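Local coordinates for protein Nrps/pks (Streptomyces albus, PDB 4OPF) that is a ketosynthase domain of the "AT-less" polyketide synthase machinery that makes oxazolomycin, probably handling acyl intermediates without extending them, at residues Leu24-Tyr27 / Trp28-Leu31; Leu85-Thr88 / Leu89-Phe92; Ala95-Pro99 / Asp100-Gly104; Thr382-Asp386 / Ala387-Ala391. All coordinates share one frame; numbering follows the deposited sequence.

Interaction 1: residues Leu24-Tyr27 / Trp28-Leu31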
loop_
_atom_site.group_PDB
_atom_site.type_symbol
_atom_site.label_atom_id
_atom_site.label_comp_id
_atom_site.label_asym_id
_atom_site.label_seq_id
_atom_site.Cartn_x
_atom_site.Cartn_y
_atom_site.Cartn_z
ATOM N N LEU A 24 0.394 -3.232 -27.198
ATOM C CA LEU A 24 -0.284 -4.449 -26.848
ATOM C C LEU A 24 -0.667 -5.332 -28.051
ATOM O O LEU A 24 -0.844 -6.526 -27.910
ATOM C CB LEU A 24 -1.515 -4.164 -26.000
ATOM C CG LEU A 24 -1.129 -3.626 -24.616
ATOM C CD1 LEU A 24 -2.305 -3.687 -23.708
ATOM C CD2 LEU A 24 0.032 -4.345 -23.937
ATOM N N ASP A 25 -0.828 -4.748 -29.214
ATOM C CA ASP A 25 -1.097 -5.530 -30.392
ATOM C C ASP A 25 0.156 -6.321 -30.742
ATOM O O ASP A 25 0.059 -7.484 -31.074
ATOM C CB ASP A 25 -1.569 -4.619 -31.541
ATOM C CG ASP A 25 -3.016 -4.137 -31.342
ATOM O OD1 ASP A 25 -3.758 -4.692 -30.506
ATOM O OD2 ASP A 25 -3.420 -3.192 -32.021
ATOM N N ALA A 26 1.327 -5.700 -30.644
ATOM C CA ALA A 26 2.549 -6.414 -30.875
ATOM C C ALA A 26 2.804 -7.455 -29.756
ATOM O O ALA A 26 3.360 -8.518 -29.997
ATOM C CB ALA A 26 3.724 -5.451 -31.044
ATOM N N TYR A 27 2.403 -7.153 -28.526
ATOM C CA TYR A 27 2.549 -8.094 -27.457
ATOM C C TYR A 27 1.685 -9.349 -27.743
ATOM O O TYR A 27 2.125 -10.463 -27.549
ATOM C CB TYR A 27 2.188 -7.425 -26.130
ATOM C CG TYR A 27 2.487 -8.182 -24.890
ATOM C CD1 TYR A 27 3.697 -8.800 -24.685
ATOM C CD2 TYR A 27 1.575 -8.203 -23.868
ATOM C CE1 TYR A 27 3.950 -9.492 -23.493
ATOM C CE2 TYR A 27 1.827 -8.805 -22.661
ATOM C CZ TYR A 27 3.020 -9.453 -22.473
ATOM O OH TYR A 27 3.203 -10.097 -21.252
ATOM N N TRP A 28 0.460 -9.161 -28.169
ATOM C CA TRP A 28 -0.395 -10.255 -28.510
ATOM C C TRP A 28 0.185 -11.067 -29.654
ATOM O O TRP A 28 0.173 -12.253 -29.581
ATOM C CB TRP A 28 -1.793 -9.787 -28.875
ATOM C CG TRP A 28 -2.664 -10.927 -29.281
ATOM C CD1 TRP A 28 -3.154 -11.183 -30.539
ATOM C CD2 TRP A 28 -3.068 -12.029 -28.462
ATOM N NE1 TRP A 28 -3.871 -12.365 -30.520
ATOM C CE2 TRP A 28 -3.851 -12.884 -29.257
ATOM C CE3 TRP A 28 -2.896 -12.341 -27.115
ATOM C CZ2 TRP A 28 -4.419 -14.041 -28.764
ATOM C CZ3 TRP A 28 -3.519 -13.470 -26.598
ATOM C CH2 TRP A 28 -4.231 -14.318 -27.426
ATOM N N ARG A 29 0.728 -10.430 -30.681
ATOM C CA ARG A 29 1.380 -11.163 -31.765
ATOM C C ARG A 29 2.564 -11.974 -31.257
ATOM O O ARG A 29 2.699 -13.153 -31.619
ATOM C CB ARG A 29 1.814 -10.252 -32.935
ATOM C CG ARG A 29 0.624 -9.833 -33.806
ATOM C CD ARG A 29 0.981 -9.084 -35.075
ATOM N NE ARG A 29 1.860 -7.924 -34.869
ATOM C CZ ARG A 29 1.444 -6.671 -34.583
ATOM N NH1 ARG A 29 2.343 -5.688 -34.421
ATOM N NH2 ARG A 29 0.135 -6.388 -34.429
ATOM N N LEU A 30 3.420 -11.367 -30.440
ATOM C CA LEU A 30 4.544 -12.062 -29.888
ATOM C C LEU A 30 4.089 -13.332 -29.142
ATOM O O LEU A 30 4.647 -14.442 -29.365
ATOM C CB LEU A 30 5.325 -11.155 -28.934
ATOM C CG LEU A 30 6.530 -11.759 -28.222
ATOM C CD1 LEU A 30 7.762 -11.624 -29.068
ATOM C CD2 LEU A 30 6.841 -11.120 -26.915
ATOM N N LEU A 31 3.110 -13.184 -28.255
ATOM C CA LEU A 31 2.716 -14.287 -27.407
ATOM C C LEU A 31 1.941 -15.355 -28.166
ATOM O O LEU A 31 2.161 -16.555 -27.952
ATOM C CB LEU A 31 1.838 -13.814 -26.294
ATOM C CG LEU A 31 2.544 -12.851 -25.336
ATOM C CD1 LEU A 31 1.565 -12.419 -24.311
ATOM C CD2 LEU A 31 3.813 -13.366 -24.691
#

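Interaction 2: residues Leu85-Thr88 / Leu89-Phe92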
loop_
_atom_site.group_PDB
_atom_site.type_symbol
_atom_site.label_atom_id
_atom_site.label_comp_id
_atom_site.label_asym_id
_atom_site.label_seq_id
_atom_site.Cartn_x
_atom_site.Cartn_y
_atom_site.Cartn_z
ATOM N N LEU A 85 4.249 7.980 -17.567
ATOM C CA LEU A 85 3.390 9.066 -18.058
ATOM C C LEU A 85 2.819 8.755 -19.469
ATOM O O LEU A 85 1.619 8.904 -19.708
ATOM C CB LEU A 85 4.160 10.406 -18.105
ATOM C CG LEU A 85 4.353 11.048 -16.725
ATOM C CD1 LEU A 85 5.377 12.160 -16.810
ATOM C CD2 LEU A 85 3.035 11.641 -16.257
ATOM N N GLU A 86 3.685 8.311 -20.361
ATOM C CA GLU A 86 3.254 7.917 -21.715
ATOM C C GLU A 86 2.282 6.780 -21.649
ATOM O O GLU A 86 1.235 6.824 -22.287
ATOM C CB GLU A 86 4.390 7.427 -22.625
ATOM C CG GLU A 86 5.294 8.455 -23.156
ATOM C CD GLU A 86 6.256 7.943 -24.247
ATOM O OE1 GLU A 86 6.257 6.731 -24.629
ATOM O OE2 GLU A 86 7.051 8.793 -24.726
ATOM N N GLU A 87 2.661 5.730 -20.963
ATOM C CA GLU A 87 1.794 4.551 -20.972
ATOM C C GLU A 87 0.473 4.782 -20.269
ATOM O O GLU A 87 -0.512 4.163 -20.623
ATOM C CB GLU A 87 2.473 3.360 -20.368
ATOM C CG GLU A 87 3.579 2.849 -21.243
ATOM C CD GLU A 87 3.070 2.349 -22.609
ATOM O OE1 GLU A 87 1.960 1.735 -22.743
ATOM O OE2 GLU A 87 3.808 2.595 -23.556
ATOM N N THR A 88 0.445 5.625 -19.237
ATOM C CA THR A 88 -0.830 5.948 -18.588
ATOM C C THR A 88 -1.689 6.724 -19.584
ATOM O O THR A 88 -2.874 6.414 -19.715
ATOM C CB THR A 88 -0.621 6.707 -17.286
ATOM O OG1 THR A 88 0.168 5.894 -16.399
ATOM C CG2 THR A 88 -1.960 7.108 -16.664
ATOM N N LEU A 89 -1.116 7.709 -20.279
ATOM C CA LEU A 89 -1.842 8.383 -21.326
ATOM C C LEU A 89 -2.409 7.378 -22.339
ATOM O O LEU A 89 -3.574 7.494 -22.721
ATOM C CB LEU A 89 -0.992 9.409 -22.032
ATOM C CG LEU A 89 -1.648 10.101 -23.220
ATOM C CD1 LEU A 89 -2.895 10.905 -22.826
ATOM C CD2 LEU A 89 -0.621 10.968 -23.871
ATOM N N PHE A 90 -1.607 6.406 -22.756
ATOM C CA PHE A 90 -2.071 5.449 -23.723
ATOM C C PHE A 90 -3.155 4.529 -23.168
ATOM O O PHE A 90 -4.040 4.084 -23.909
ATOM C CB PHE A 90 -0.914 4.616 -24.303
ATOM C CG PHE A 90 0.146 5.411 -25.043
ATOM C CD1 PHE A 90 -0.091 6.661 -25.554
ATOM C CD2 PHE A 90 1.410 4.883 -25.187
ATOM C CE1 PHE A 90 0.912 7.381 -26.207
ATOM C CE2 PHE A 90 2.423 5.595 -25.850
ATOM C CZ PHE A 90 2.167 6.837 -26.359
ATOM N N ALA A 91 -3.122 4.217 -21.885
ATOM C CA ALA A 91 -4.203 3.422 -21.307
ATOM C C ALA A 91 -5.503 4.193 -21.280
ATOM O O ALA A 91 -6.564 3.634 -21.529
ATOM C CB ALA A 91 -3.843 2.950 -19.919
ATOM N N PHE A 92 -5.446 5.487 -21.010
ATOM C CA PHE A 92 -6.653 6.313 -21.066
ATOM C C PHE A 92 -7.226 6.362 -22.485
ATOM O O PHE A 92 -8.442 6.278 -22.668
ATOM C CB PHE A 92 -6.378 7.742 -20.607
ATOM C CG PHE A 92 -6.019 7.874 -19.157
ATOM C CD1 PHE A 92 -6.325 6.922 -18.236
ATOM C CD2 PHE A 92 -5.357 8.975 -18.722
ATOM C CE1 PHE A 92 -6.009 7.058 -16.878
ATOM C CE2 PHE A 92 -5.070 9.156 -17.355
ATOM C CZ PHE A 92 -5.400 8.189 -16.436
#

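Interaction 3: residues Ala95-Pro99 / Asp100-Gly104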
loop_
_atom_site.group_PDB
_atom_site.type_symbol
_atom_site.label_atom_id
_atom_site.label_comp_id
_atom_site.label_asym_id
_atom_site.label_seq_id
_atom_site.Cartn_x
_atom_site.Cartn_y
_atom_site.Cartn_z
ATOM N N ALA A 95 -9.065 3.158 -23.176
ATOM C CA ALA A 95 -10.353 3.153 -22.478
ATOM C C ALA A 95 -11.373 4.077 -23.121
ATOM O O ALA A 95 -12.559 4.017 -22.800
ATOM C CB ALA A 95 -10.184 3.584 -21.017
ATOM N N GLY A 96 -10.900 4.956 -23.988
ATOM C CA GLY A 96 -11.739 5.907 -24.661
ATOM C C GLY A 96 -11.958 7.192 -23.888
ATOM O O GLY A 96 -12.898 7.914 -24.202
ATOM N N TYR A 97 -11.085 7.531 -22.939
ATOM C CA TYR A 97 -11.233 8.778 -22.151
ATOM C C TYR A 97 -10.098 9.725 -22.523
ATOM O O TYR A 97 -8.936 9.316 -22.551
ATOM C CB TYR A 97 -11.184 8.536 -20.622
ATOM C CG TYR A 97 -12.405 7.895 -20.080
ATOM C CD1 TYR A 97 -12.513 6.516 -20.016
ATOM C CD2 TYR A 97 -13.486 8.662 -19.669
ATOM C CE1 TYR A 97 -13.677 5.904 -19.551
ATOM C CE2 TYR A 97 -14.654 8.078 -19.179
ATOM C CZ TYR A 97 -14.757 6.701 -19.138
ATOM O OH TYR A 97 -15.910 6.122 -18.689
ATOM N N ALA A 98 -10.409 10.980 -22.775
ATOM C CA ALA A 98 -9.367 12.010 -22.911
ATOM C C ALA A 98 -8.983 12.422 -21.477
ATOM O O ALA A 98 -9.792 12.323 -20.569
ATOM C CB ALA A 98 -9.901 13.225 -23.705
ATOM N N PRO A 99 -7.764 12.906 -21.269
ATOM C CA PRO A 99 -7.334 13.332 -19.914
ATOM C C PRO A 99 -8.255 14.359 -19.260
ATOM O O PRO A 99 -8.458 14.311 -18.033
ATOM C CB PRO A 99 -5.959 13.967 -20.171
ATOM C CG PRO A 99 -5.462 13.242 -21.367
ATOM C CD PRO A 99 -6.686 13.065 -22.247
ATOM N N ASP A 100 -8.768 15.307 -20.037
ATOM C CA ASP A 100 -9.720 16.292 -19.516
ATOM C C ASP A 100 -10.963 15.678 -18.885
ATOM O O ASP A 100 -11.530 16.263 -18.000
ATOM C CB ASP A 100 -10.193 17.257 -20.622
ATOM C CG ASP A 100 -9.265 18.431 -20.802
ATOM O OD1 ASP A 100 -8.170 18.457 -20.166
ATOM O OD2 ASP A 100 -9.615 19.328 -21.599
ATOM N N GLU A 101 -11.406 14.532 -19.348
ATOM C CA GLU A 101 -12.524 13.863 -18.703
ATOM C C GLU A 101 -12.154 13.228 -17.339
ATOM O O GLU A 101 -13.047 12.804 -16.614
ATOM C CB GLU A 101 -13.053 12.739 -19.582
ATOM C CG GLU A 101 -13.621 13.185 -20.936
ATOM C CD GLU A 101 -14.086 11.982 -21.792
ATOM O OE1 GLU A 101 -15.248 11.527 -21.594
ATOM O OE2 GLU A 101 -13.284 11.453 -22.614
ATOM N N LEU A 102 -10.865 13.072 -17.032
ATOM C CA LEU A 102 -10.454 12.341 -15.837
ATOM C C LEU A 102 -9.910 13.290 -14.778
ATOM O O LEU A 102 -9.791 12.961 -13.594
ATOM C CB LEU A 102 -9.446 11.263 -16.200
ATOM C CG LEU A 102 -9.989 10.155 -17.089
ATOM C CD1 LEU A 102 -8.945 9.102 -17.298
ATOM C CD2 LEU A 102 -11.198 9.467 -16.517
ATOM N N LYS A 103 -9.616 14.497 -15.180
ATOM C CA LYS A 103 -8.975 15.403 -14.254
ATOM C C LYS A 103 -9.894 15.836 -13.113
ATOM O O LYS A 103 -11.097 16.010 -13.264
ATOM C CB LYS A 103 -8.340 16.572 -14.999
ATOM C CG LYS A 103 -9.208 17.684 -15.389
ATOM C CD LYS A 103 -8.491 18.613 -16.414
ATOM C CE LYS A 103 -7.085 19.052 -16.004
ATOM N NZ LYS A 103 -7.029 19.772 -14.685
ATOM N N GLY A 104 -9.340 15.863 -11.925
ATOM C CA GLY A 104 -10.131 16.214 -10.785
ATOM C C GLY A 104 -10.892 15.064 -10.213
ATOM O O GLY A 104 -11.490 15.230 -9.188
#

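Interaction 4: residues Thr382-Asp386 / Ala387-Ala391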
loop_
_atom_site.group_PDB
_atom_site.type_symbol
_atom_site.label_atom_id
_atom_site.label_comp_id
_atom_site.label_asym_id
_atom_site.label_seq_id
_atom_site.Cartn_x
_atom_site.Cartn_y
_atom_site.Cartn_z
ATOM N N THR A 382 -4.337 -22.080 -29.423
ATOM C CA THR A 382 -5.549 -22.854 -29.582
ATOM C C THR A 382 -6.721 -22.006 -29.164
ATOM O O THR A 382 -6.588 -21.149 -28.310
ATOM C CB THR A 382 -5.567 -24.115 -28.678
ATOM O OG1 THR A 382 -5.972 -23.732 -27.378
ATOM C CG2 THR A 382 -4.208 -24.728 -28.544
ATOM N N PRO A 383 -7.883 -22.244 -29.780
ATOM C CA PRO A 383 -9.068 -21.566 -29.290
ATOM C C PRO A 383 -9.337 -22.023 -27.878
ATOM O O PRO A 383 -8.841 -23.055 -27.441
ATOM C CB PRO A 383 -10.178 -22.010 -30.281
ATOM C CG PRO A 383 -9.596 -23.113 -31.099
ATOM C CD PRO A 383 -8.117 -22.926 -31.073
ATOM N N TRP A 384 -10.086 -21.229 -27.135
ATOM C CA TRP A 384 -10.314 -21.555 -25.750
ATOM C C TRP A 384 -10.953 -22.940 -25.732
ATOM O O TRP A 384 -11.786 -23.236 -26.539
ATOM C CB TRP A 384 -11.202 -20.497 -25.063
ATOM C CG TRP A 384 -11.082 -20.452 -23.529
ATOM C CD1 TRP A 384 -11.895 -21.064 -22.652
ATOM C CD2 TRP A 384 -10.081 -19.777 -22.744
ATOM N NE1 TRP A 384 -11.484 -20.815 -21.389
ATOM C CE2 TRP A 384 -10.373 -20.020 -21.417
ATOM C CE3 TRP A 384 -8.998 -18.955 -23.050
ATOM C CZ2 TRP A 384 -9.620 -19.532 -20.391
ATOM C CZ3 TRP A 384 -8.242 -18.433 -22.011
ATOM C CH2 TRP A 384 -8.577 -18.719 -20.696
ATOM N N PRO A 385 -10.545 -23.800 -24.804
ATOM C CA PRO A 385 -11.214 -25.081 -24.718
ATOM C C PRO A 385 -12.666 -24.937 -24.303
ATOM O O PRO A 385 -13.129 -23.851 -24.042
ATOM C CB PRO A 385 -10.434 -25.830 -23.639
ATOM C CG PRO A 385 -9.596 -24.843 -22.946
ATOM C CD PRO A 385 -9.500 -23.619 -23.784
ATOM N N ASP A 386 -13.367 -26.058 -24.231
ATOM C CA ASP A 386 -14.772 -26.079 -23.855
ATOM C C ASP A 386 -14.837 -26.065 -22.316
ATOM O O ASP A 386 -15.001 -27.088 -21.675
ATOM C CB ASP A 386 -15.447 -27.333 -24.481
ATOM C CG ASP A 386 -16.962 -27.306 -24.375
ATOM O OD1 ASP A 386 -17.497 -26.424 -23.658
ATOM O OD2 ASP A 386 -17.616 -28.179 -25.000
ATOM N N ALA A 387 -14.675 -24.874 -21.739
ATOM C CA ALA A 387 -14.519 -24.702 -20.297
ATOM C C ALA A 387 -14.630 -23.215 -19.996
ATOM O O ALA A 387 -14.533 -22.410 -20.893
ATOM C CB ALA A 387 -13.160 -25.235 -19.868
ATOM N N PRO A 388 -14.866 -22.842 -18.731
ATOM C CA PRO A 388 -15.178 -21.431 -18.516
ATOM C C PRO A 388 -14.005 -20.467 -18.814
ATOM O O PRO A 388 -12.801 -20.853 -18.719
ATOM C CB PRO A 388 -15.575 -21.377 -17.039
ATOM C CG PRO A 388 -16.057 -22.757 -16.730
ATOM C CD PRO A 388 -15.271 -23.689 -17.592
ATOM N N LEU A 389 -14.370 -19.224 -19.150
ATOM C CA LEU A 389 -13.390 -18.184 -19.431
ATOM C C LEU A 389 -12.900 -17.559 -18.110
ATOM O O LEU A 389 -13.268 -16.438 -17.781
ATOM C CB LEU A 389 -13.979 -17.109 -20.333
ATOM C CG LEU A 389 -13.924 -17.387 -21.817
ATOM C CD1 LEU A 389 -14.792 -16.364 -22.550
ATOM C CD2 LEU A 389 -12.482 -17.318 -22.315
ATOM N N LEU A 390 -12.096 -18.320 -17.388
ATOM C CA LEU A 390 -11.484 -17.914 -16.161
ATOM C C LEU A 390 -10.016 -18.341 -16.176
ATOM O O LEU A 390 -9.682 -19.433 -16.638
ATOM C CB LEU A 390 -12.161 -18.560 -14.966
ATOM C CG LEU A 390 -13.506 -17.964 -14.576
ATOM C CD1 LEU A 390 -14.380 -19.014 -13.935
ATOM C CD2 LEU A 390 -13.363 -16.842 -13.563
ATOM N N ALA A 391 -9.173 -17.433 -15.703
ATOM C CA ALA A 391 -7.741 -17.601 -15.612
ATOM C C ALA A 391 -7.179 -16.961 -14.339
ATOM O O ALA A 391 -7.823 -16.124 -13.697
ATOM C CB ALA A 391 -7.080 -17.016 -16.858
#

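Interaction 1: residues Leu24-Tyr27 / Trp28-Leu31
On helix 24-33, Tyr27 and Leu31 stand one turn apart, and the CD1 methyl of Leu31 rests over the middle of the tyrosine ring, 3.8 Å from the Tyr27 ring centroid and 13° off its normal, a CH-pi contact. Tyr27 holds CG opposite its own N (chi1 -170°), and its ring projects outward, leaning over the following turn. Leu31 instead tucks CG beside its N (chi1 -64°), bringing Leu31 CG to 3.3 Å from Tyr27 O. This is the i to i+4 pairing of an alpha-helix, and in the same pair Leu31 N donates to Tyr27 O at 3.0 Å. Tyrosine suits this buried place because its flat ring also meets Phe18, while OH finds an acceptor in Ala341 O. On the exposed flank, Arg29 bends back at chi3 and lays one face of its guanidinium over the preceding turn, with NH2 3.5 Å from Asp25 O and NH1 3.7 Å from Ala26 CB; the small alanine lets it lie close. Asp25 OD2 and Arg29 NH2 remain 5.4 Å apart, too far for a salt bridge, any attraction being probably weak. Leu24 and Tyr27 pack on Ile344 and Trp28 on Leu348, which joins this helix to helix 338-352.

Interaction 2: residues Leu85-Thr88 / Leu89-Phe92
Glu86 OE1, lying 4.2 Å from Phe90 CE2, is gripped by two arginines, in salt bridges to Arg17 and Arg428. Glu87 shares Arg17 through OE2 and gives OE1 to Ser15 OG, so these ion pairs and bonds probably keep both buried carboxylates charged. Glu87 bends at chi2 (-63°), which brings OE2 to the edge of the Phe90 ring, 3.7 Å from Phe90 CD2 and near the ring plane, where the hydrogens carry slight positive charge; its carboxylate stands almost upright to the ring, at 84°. One face of that ring covers a backbone oxygen, Glu86 O, 3.3 Å from Phe90 CG, and the same oxygen accepts Phe90 N at 2.9 Å. Further along, Thr88 splits its two roles: OG1 turns back to Leu84 O, satisfying the hydroxyl inside the helix, while CG2 runs alongside Phe92 and touches its face, 3.6 Å from Phe92 CZ, in a CH-pi contact. Helix 79-95 thus lies against both helix 138-147, where Thr88 touches Leu143 and Phe92 meets Phe147 edge-to-face, and the main sheet, where Thr88 and the small Ala91 rest on Val229 of strand 226-234 and Phe90 on strand 9-17.

Interaction 3: residues Ala95-Pro99 / Asp100-Gly104
Glu101 reaches back to Ala98 in the loop that follows the Schellman end of helix 79-95, where Gly96 takes a positive phi that would jam a CB against the preceding carbonyl oxygen. The Glu101 side chain runs extended beyond CG (chi2 178°), long enough to bring OE2 to the backbone N-H of Ala98, at 2.9 Å between Ala98 N and Glu101 OE2 and with a nearly straight 164° bond. Ala98 N meets OE2 on its anti side, tilted out of the carboxylate plane, and Glu101 OE1 holds a salt bridge with Arg418. A more bent return bond, Glu101 N to Ala98 O at 3.0 Å, has its donor above the carbonyl plane: one residue grips both polar atoms of the alanine, whose CB lies beside OE2.

With CG anti to the carbonyl carbon, Tyr97 turns its ring so that Tyr97 CD2 lies 3.9 Å from Glu101 OE1 and 4.0 Å from Leu102 CD2. Its side chain crosses both at about a right angle, though ring and carboxylate planes are only 39° apart. The OH bonds to Asp243 and the ring has a cation-pi contact with Arg418. Leucine suits its buried position, since its branched end reaches both Tyr97 and Phe92. Pro99, whose fixed phi fits the turn, offers its oxygen to two later amides: Leu102 N lies 2.9 Å from Pro99 O, and Lys103 N donates weakly to Pro99 O at 3.1 Å.

Interaction 4: residues Thr382-Asp386 / Ala387-Ala391
Trp384 lays its indole across the turn toward Leu389. From CB the ring leaves opposite the backbone N (chi1 -158°), swinging toward the residues that follow. CG, the first ring atom, lies 3.6 Å from Leu389 CD2, the methyl that sits 3.5 Å from the centroid of the Trp384 five-membered ring, over its face, in a CH-pi contact. Pro385 CD lies over the rim of the opposite face, near CG, so aliphatic carbons flank the five-membered ring on both sides. Along the rim, Trp384 CD1 passes 3.4 Å from Ala387 O, in the ring plane. Trp384 NE1 then donates to Pro388 O at 3.0 Å; the bond is bent to 151°, with the acceptor tilted 16° from the ring plane. Pro388 O also accepts Thr290 OG1 and, weakly, Leu390 N. On the six-membered ring, Trp384 CZ2 comes 3.8 Å from Leu390 O, and at the far end Trp384 CH2 is 4.5 Å from Ala391 CB.

Tryptophan suits the place because it combines a broad apolar face for leucine with an edge N-H for a carbonyl oxygen. It also rests on Met349 and Leu350 of helix 338-352. A weak bond from Ala387 N to Pro385 O, 3.0 Å long, spans Asp386. Centred on Asp386 and Leu389, two inverse gamma turns thus shape the proline-rich connection that leads from strand 382-383 into strand 390-396 of the main sheet.

Overall arrangement
Interactions 2 and 3 form one continuous region at the end of helix 79-95: Phe92 O probably accepts a hydrogen bond from Tyr97 N at 2.9 Å, Phe92 CD1 packs on Leu102 CD1 at 3.5 Å, and Leu89 CD1 meets Pro99 CG at 3.8 Å. Interactions 1 and 4 do not touch, their centres being about 19 Å apart, yet both rest on helix 338-352, interaction 1 through Tyr27 and Trp28, interaction 4 through Trp384 and Leu389. Interaction 4 is remote from the first pair, its centre about 34 Å from that of interaction 3. In this thiolase-type ketosynthase interactions 1 to 3 lie in helices and a loop around the main sheet, while interaction 4 runs into one of its strands.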